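Long-range contact in N-acetyltransferase (Trypanosoma brucei, PDB 3I3G), which probably transfers the acetyl group of acetyl-CoA to D-glucosamine 6-phosphate, a step toward UDP-N-acetylglucosamine: residues A[67-81]-A[113-125]. Residues are numbered along the deposited sequence; the frame is centred on the assembly and turned at random.
Sequences KVFCHQPTGRIVGSA and LGKALIMDLCEIS. Unlike the reference sequence in segment 67-81: Arg76 (reference Gly).
Phe69 lies across the first turn of helix 113-125, its ring meeting three residues of the helix. Leu113 CD2 stands over one face, 4.0 Å from the ring centroid and only 7° off the normal, a CH-pi contact. At the edge, in the ring plane, Ala116 CB meets CZ at 3.5 Å; a methyl is small enough to let the ring lie close to the helix backbone. Leu117 CG comes obliquely against CD2 at 3.7 Å. One turn after Leu113, Leu117 buries the most surface of any residue here: CD1 reaches the backbone N of Ser80 at 3.5 Å, while CD2 packs against Lys67 O. With no side chain at Gly79, Leu117 CD1 settles against the strand backbone. A classic beta bulge in the hairpin sets Val78 and Gly79 together opposite Phe69 on the partner strand. In this GNAT fold the helix, which follows strand 96-104, packs on one face of the central sheet, running 29° from strand 76-81; Ser80 points to the other face, where its OG is hydrogen-bonded to His34 NE2 of helix 31-38. Farther along, the short Ala81 admits Leu121 CD1 to 3.6 Å of its CB. The polar contact is a short salt bridge, in which Asp120 OD2 offers its syn lone pair to Lys67 NZ at 2.5 Å. Bends at chi2, chi3 and chi4 curl the lysine around that oxygen, while its CG rests on Leu121 CD2.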
loop_
_atom_site.group_PDB
_atom_site.type_symbol
_atom_site.label_atom_id
_atom_site.label_comp_id
_atom_site.label_asym_id
_atom_site.label_seq_id
_atom_site.Cartn_x
_atom_site.Cartn_y
_atom_site.Cartn_z
ATOM N N LYS A 67 5.969 10.708 -8.951
ATOM C CA LYS A 67 6.648 11.972 -9.191
ATOM C C LYS A 67 8.132 11.703 -9.384
ATOM O O LYS A 67 8.713 10.868 -8.693
ATOM C CB LYS A 67 6.434 12.933 -8.021
ATOM C CG LYS A 67 4.972 13.225 -7.716
ATOM C CD LYS A 67 4.267 13.832 -8.920
ATOM C CE LYS A 67 4.773 15.233 -9.216
ATOM N NZ LYS A 67 4.314 16.220 -8.198
ATOM N N VAL A 68 8.743 12.407 -10.331
ATOM C CA VAL A 68 10.155 12.204 -10.624
ATOM C C VAL A 68 10.905 13.524 -10.731
ATOM O O VAL A 68 10.329 14.558 -11.074
ATOM C CB VAL A 68 10.351 11.436 -11.947
ATOM C CG1 VAL A 68 9.729 10.053 -11.859
ATOM C CG2 VAL A 68 9.761 12.224 -13.108
ATOM N N PHE A 69 12.196 13.481 -10.427
ATOM C CA PHE A 69 13.085 14.584 -10.742
ATOM C C PHE A 69 13.772 14.281 -12.062
ATOM O O PHE A 69 14.321 13.194 -12.250
ATOM C CB PHE A 69 14.120 14.797 -9.638
ATOM C CG PHE A 69 13.693 15.783 -8.591
ATOM C CD1 PHE A 69 13.634 17.136 -8.885
ATOM C CD2 PHE A 69 13.353 15.362 -7.318
ATOM C CE1 PHE A 69 13.242 18.050 -7.926
ATOM C CE2 PHE A 69 12.962 16.272 -6.356
ATOM C CZ PHE A 69 12.905 17.617 -6.661
ATOM N N CYS A 70 13.731 15.241 -12.978
ATOM C CA CYS A 70 14.308 15.055 -14.299
ATOM C C CYS A 70 15.326 16.141 -14.617
ATOM O O CYS A 70 15.069 17.328 -14.411
ATOM C CB CYS A 70 13.204 15.044 -15.362
ATOM S SG CYS A 70 13.787 15.022 -17.079
ATOM N N HIS A 71 16.489 15.727 -15.104
ATOM C CA HIS A 71 17.455 16.663 -15.652
ATOM C C HIS A 71 16.965 17.070 -17.037
ATOM O O HIS A 71 17.213 16.378 -18.024
ATOM C CB HIS A 71 18.840 16.023 -15.732
ATOM C CG HIS A 71 19.910 16.956 -16.203
ATOM N ND1 HIS A 71 20.502 16.847 -17.444
ATOM C CD2 HIS A 71 20.489 18.024 -15.603
ATOM C CE1 HIS A 71 21.403 17.803 -17.585
ATOM N NE2 HIS A 71 21.414 18.531 -16.484
ATOM N N GLN A 72 16.252 18.190 -17.098
ATOM C CA GLN A 72 15.563 18.608 -18.318
ATOM C C GLN A 72 16.399 18.534 -19.595
ATOM O O GLN A 72 15.925 18.040 -20.618
ATOM C CB GLN A 72 14.976 20.012 -18.159
ATOM C CG GLN A 72 13.487 20.026 -17.869
ATOM C CD GLN A 72 12.847 21.355 -18.216
ATOM O OE1 GLN A 72 11.811 21.405 -18.884
ATOM N NE2 GLN A 72 13.467 22.443 -17.774
ATOM N N PRO A 73 17.640 19.036 -19.545
ATOM C CA PRO A 73 18.478 19.092 -20.742
ATOM C C PRO A 73 18.617 17.740 -21.441
ATOM O O PRO A 73 18.608 17.679 -22.671
ATOM C CB PRO A 73 19.833 19.555 -20.199
ATOM C CG PRO A 73 19.501 20.313 -18.960
ATOM C CD PRO A 73 18.310 19.613 -18.367
ATOM N N THR A 74 18.742 16.670 -20.663
ATOM C CA THR A 74 18.943 15.337 -21.225
ATOM C C THR A 74 17.742 14.429 -20.982
ATOM O O THR A 74 17.601 13.389 -21.625
ATOM C CB THR A 74 20.191 14.659 -20.636
ATOM O OG1 THR A 74 20.034 14.519 -19.217
ATOM C CG2 THR A 74 21.437 15.481 -20.930
ATOM N N GLY A 75 16.885 14.823 -20.046
ATOM C CA GLY A 75 15.711 14.033 -19.700
ATOM C C GLY A 75 16.021 12.870 -18.775
ATOM O O GLY A 75 15.167 12.016 -18.535
ATOM N N ARG A 76 17.240 12.830 -18.248
ATOM C CA ARG A 76 17.630 11.736 -17.366
ATOM C C ARG A 76 16.871 11.800 -16.043
ATOM O O ARG A 76 16.800 12.851 -15.405
ATOM C CB ARG A 76 19.141 11.730 -17.118
ATOM C CG ARG A 76 19.670 10.380 -16.650
ATOM C CD ARG A 76 21.187 10.363 -16.557
ATOM N NE ARG A 76 21.673 11.080 -15.384
ATOM C CZ ARG A 76 21.849 10.523 -14.191
ATOM N NH1 ARG A 76 21.577 9.238 -14.010
ATOM N NH2 ARG A 76 22.296 11.250 -13.177
ATOM N N ILE A 77 16.297 10.670 -15.645
ATOM C CA ILE A 77 15.536 10.587 -14.405
ATOM C C ILE A 77 16.465 10.275 -13.239
ATOM O O ILE A 77 17.100 9.219 -13.208
ATOM C CB ILE A 77 14.443 9.505 -14.491
ATOM C CG1 ILE A 77 13.549 9.747 -15.711
ATOM C CG2 ILE A 77 13.615 9.478 -13.214
ATOM C CD1 ILE A 77 12.731 11.024 -15.632
ATOM N N VAL A 78 16.538 11.192 -12.278
ATOM C CA VAL A 78 17.495 11.073 -11.182
ATOM C C VAL A 78 16.830 10.965 -9.813
ATOM O O VAL A 78 17.509 10.901 -8.788
ATOM C CB VAL A 78 18.473 12.263 -11.168
ATOM C CG1 VAL A 78 19.274 12.302 -12.460
ATOM C CG2 VAL A 78 17.718 13.566 -10.961
ATOM N N GLY A 79 15.500 10.943 -9.798
ATOM C CA GLY A 79 14.756 10.811 -8.550
ATOM C C GLY A 79 13.326 10.372 -8.787
ATOM O O GLY A 79 12.698 10.781 -9.763
ATOM N N SER A 80 12.809 9.534 -7.895
ATOM C CA SER A 80 11.441 9.053 -8.022
ATOM C C SER A 80 10.824 8.682 -6.679
ATOM O O SER A 80 11.514 8.220 -5.768
ATOM C CB SER A 80 11.379 7.851 -8.966
ATOM O OG SER A 80 10.042 7.405 -9.133
ATOM N N ALA A 81 9.517 8.889 -6.574
ATOM C CA ALA A 81 8.747 8.482 -5.405
ATOM C C ALA A 81 7.292 8.320 -5.823
ATOM O O ALA A 81 6.757 9.150 -6.555
ATOM C CB ALA A 81 8.875 9.511 -4.297
ATOM N N LEU A 113 17.031 15.857 -3.110
ATOM C CA LEU A 113 15.886 15.417 -3.889
ATOM C C LEU A 113 14.927 14.555 -3.065
ATOM O O LEU A 113 13.764 14.618 -3.247
ATOM C CB LEU A 113 16.301 14.656 -5.131
ATOM C CG LEU A 113 17.303 15.331 -6.075
ATOM C CD1 LEU A 113 17.418 14.613 -7.342
ATOM C CD2 LEU A 113 16.996 16.707 -6.246
ATOM N N GLY A 114 15.480 13.747 -2.184
ATOM C CA GLY A 114 14.653 12.885 -1.346
ATOM C C GLY A 114 13.630 13.682 -0.560
ATOM O O GLY A 114 12.433 13.390 -0.600
ATOM N N LYS A 115 14.104 14.694 0.158
ATOM C CA LYS A 115 13.227 15.559 0.939
ATOM C C LYS A 115 12.146 16.188 0.065
ATOM O O LYS A 115 10.968 16.187 0.420
ATOM C CB LYS A 115 14.043 16.652 1.633
ATOM C CG LYS A 115 13.206 17.702 2.347
ATOM C CD LYS A 115 14.088 18.646 3.152
ATOM C CE LYS A 115 13.272 19.738 3.823
ATOM N NZ LYS A 115 12.766 19.318 5.158
ATOM N N ALA A 116 12.555 16.725 -1.080
ATOM C CA ALA A 116 11.623 17.384 -1.990
ATOM C C ALA A 116 10.530 16.426 -2.456
ATOM O O ALA A 116 9.350 16.773 -2.467
ATOM C CB ALA A 116 12.368 17.967 -3.182
ATOM N N LEU A 117 10.932 15.221 -2.844
ATOM C CA LEU A 117 9.986 14.209 -3.304
ATOM C C LEU A 117 8.977 13.849 -2.218
ATOM O O LEU A 117 7.768 13.858 -2.453
ATOM C CB LEU A 117 10.727 12.956 -3.775
ATOM C CG LEU A 117 11.412 13.053 -5.141
ATOM C CD1 LEU A 117 12.388 11.903 -5.345
ATOM C CD2 LEU A 117 10.378 13.088 -6.252
ATOM N N ILE A 118 9.477 13.532 -1.027
ATOM C CA ILE A 118 8.613 13.147 0.086
ATOM C C ILE A 118 7.630 14.258 0.455
ATOM O O ILE A 118 6.435 14.013 0.613
ATOM C CB ILE A 118 9.430 12.748 1.328
ATOM C CG1 ILE A 118 10.308 11.533 1.017
ATOM C CG2 ILE A 118 8.508 12.456 2.500
ATOM C CD1 ILE A 118 9.531 10.307 0.572
ATOM N N MET A 119 8.141 15.477 0.596
ATOM C CA MET A 119 7.296 16.619 0.930
ATOM C C MET A 119 6.203 16.810 -0.115
ATOM O O MET A 119 5.047 17.062 0.223
ATOM C CB MET A 119 8.135 17.893 1.056
ATOM C CG MET A 119 9.073 17.904 2.254
ATOM S SD MET A 119 8.198 17.818 3.830
ATOM C CE MET A 119 7.605 16.129 3.805
ATOM N N ASP A 120 6.575 16.682 -1.385
ATOM C CA ASP A 120 5.620 16.811 -2.479
ATOM C C ASP A 120 4.472 15.822 -2.314
ATOM O O ASP A 120 3.303 16.194 -2.402
ATOM C CB ASP A 120 6.313 16.582 -3.824
ATOM C CG ASP A 120 5.396 16.844 -5.005
ATOM O OD1 ASP A 120 4.839 17.958 -5.094
ATOM O OD2 ASP A 120 5.239 15.939 -5.850
ATOM N N LEU A 121 4.814 14.559 -2.075
ATOM C CA LEU A 121 3.810 13.512 -1.929
ATOM C C LEU A 121 2.944 13.736 -0.694
ATOM O O LEU A 121 1.754 13.417 -0.693
ATOM C CB LEU A 121 4.470 12.132 -1.879
ATOM C CG LEU A 121 5.198 11.706 -3.155
ATOM C CD1 LEU A 121 5.615 10.245 -3.079
ATOM C CD2 LEU A 121 4.321 11.952 -4.373
ATOM N N CYS A 122 3.543 14.283 0.359
ATOM C CA CYS A 122 2.802 14.581 1.579
ATOM C C CYS A 122 1.769 15.671 1.327
ATOM O O CYS A 122 0.660 15.622 1.857
ATOM C CB CYS A 122 3.750 15.003 2.703
ATOM S SG CYS A 122 4.670 13.643 3.447
ATOM N N GLU A 123 2.141 16.656 0.516
ATOM C CA GLU A 123 1.227 17.737 0.172
ATOM C C GLU A 123 0.057 17.208 -0.651
ATOM O O GLU A 123 -1.099 17.552 -0.399
ATOM C CB GLU A 123 1.958 18.845 -0.588
ATOM C CG GLU A 123 1.043 19.943 -1.105
ATOM C CD GLU A 123 0.168 20.533 -0.016
ATOM O OE1 GLU A 123 0.609 20.566 1.154
ATOM O OE2 GLU A 123 -0.963 20.965 -0.331
ATOM N N ILE A 124 0.360 16.368 -1.635
ATOM C CA ILE A 124 -0.682 15.738 -2.433
ATOM C C ILE A 124 -1.623 14.952 -1.529
ATOM O O ILE A 124 -2.843 15.075 -1.627
ATOM C CB ILE A 124 -0.091 14.800 -3.499
ATOM C CG1 ILE A 124 0.746 15.599 -4.502
ATOM C CG2 ILE A 124 -1.201 14.042 -4.212
ATOM C CD1 ILE A 124 1.464 14.743 -5.522
ATOM N N SER A 125 -1.046 14.149 -0.641
ATOM C CA SER A 125 -1.829 13.392 0.326
ATOM C C SER A 125 -2.753 14.319 1.111
ATOM O O SER A 125 -3.946 14.050 1.248
ATOM C CB SER A 125 -0.909 12.630 1.281
ATOM O OG SER A 125 -0.092 11.712 0.576
#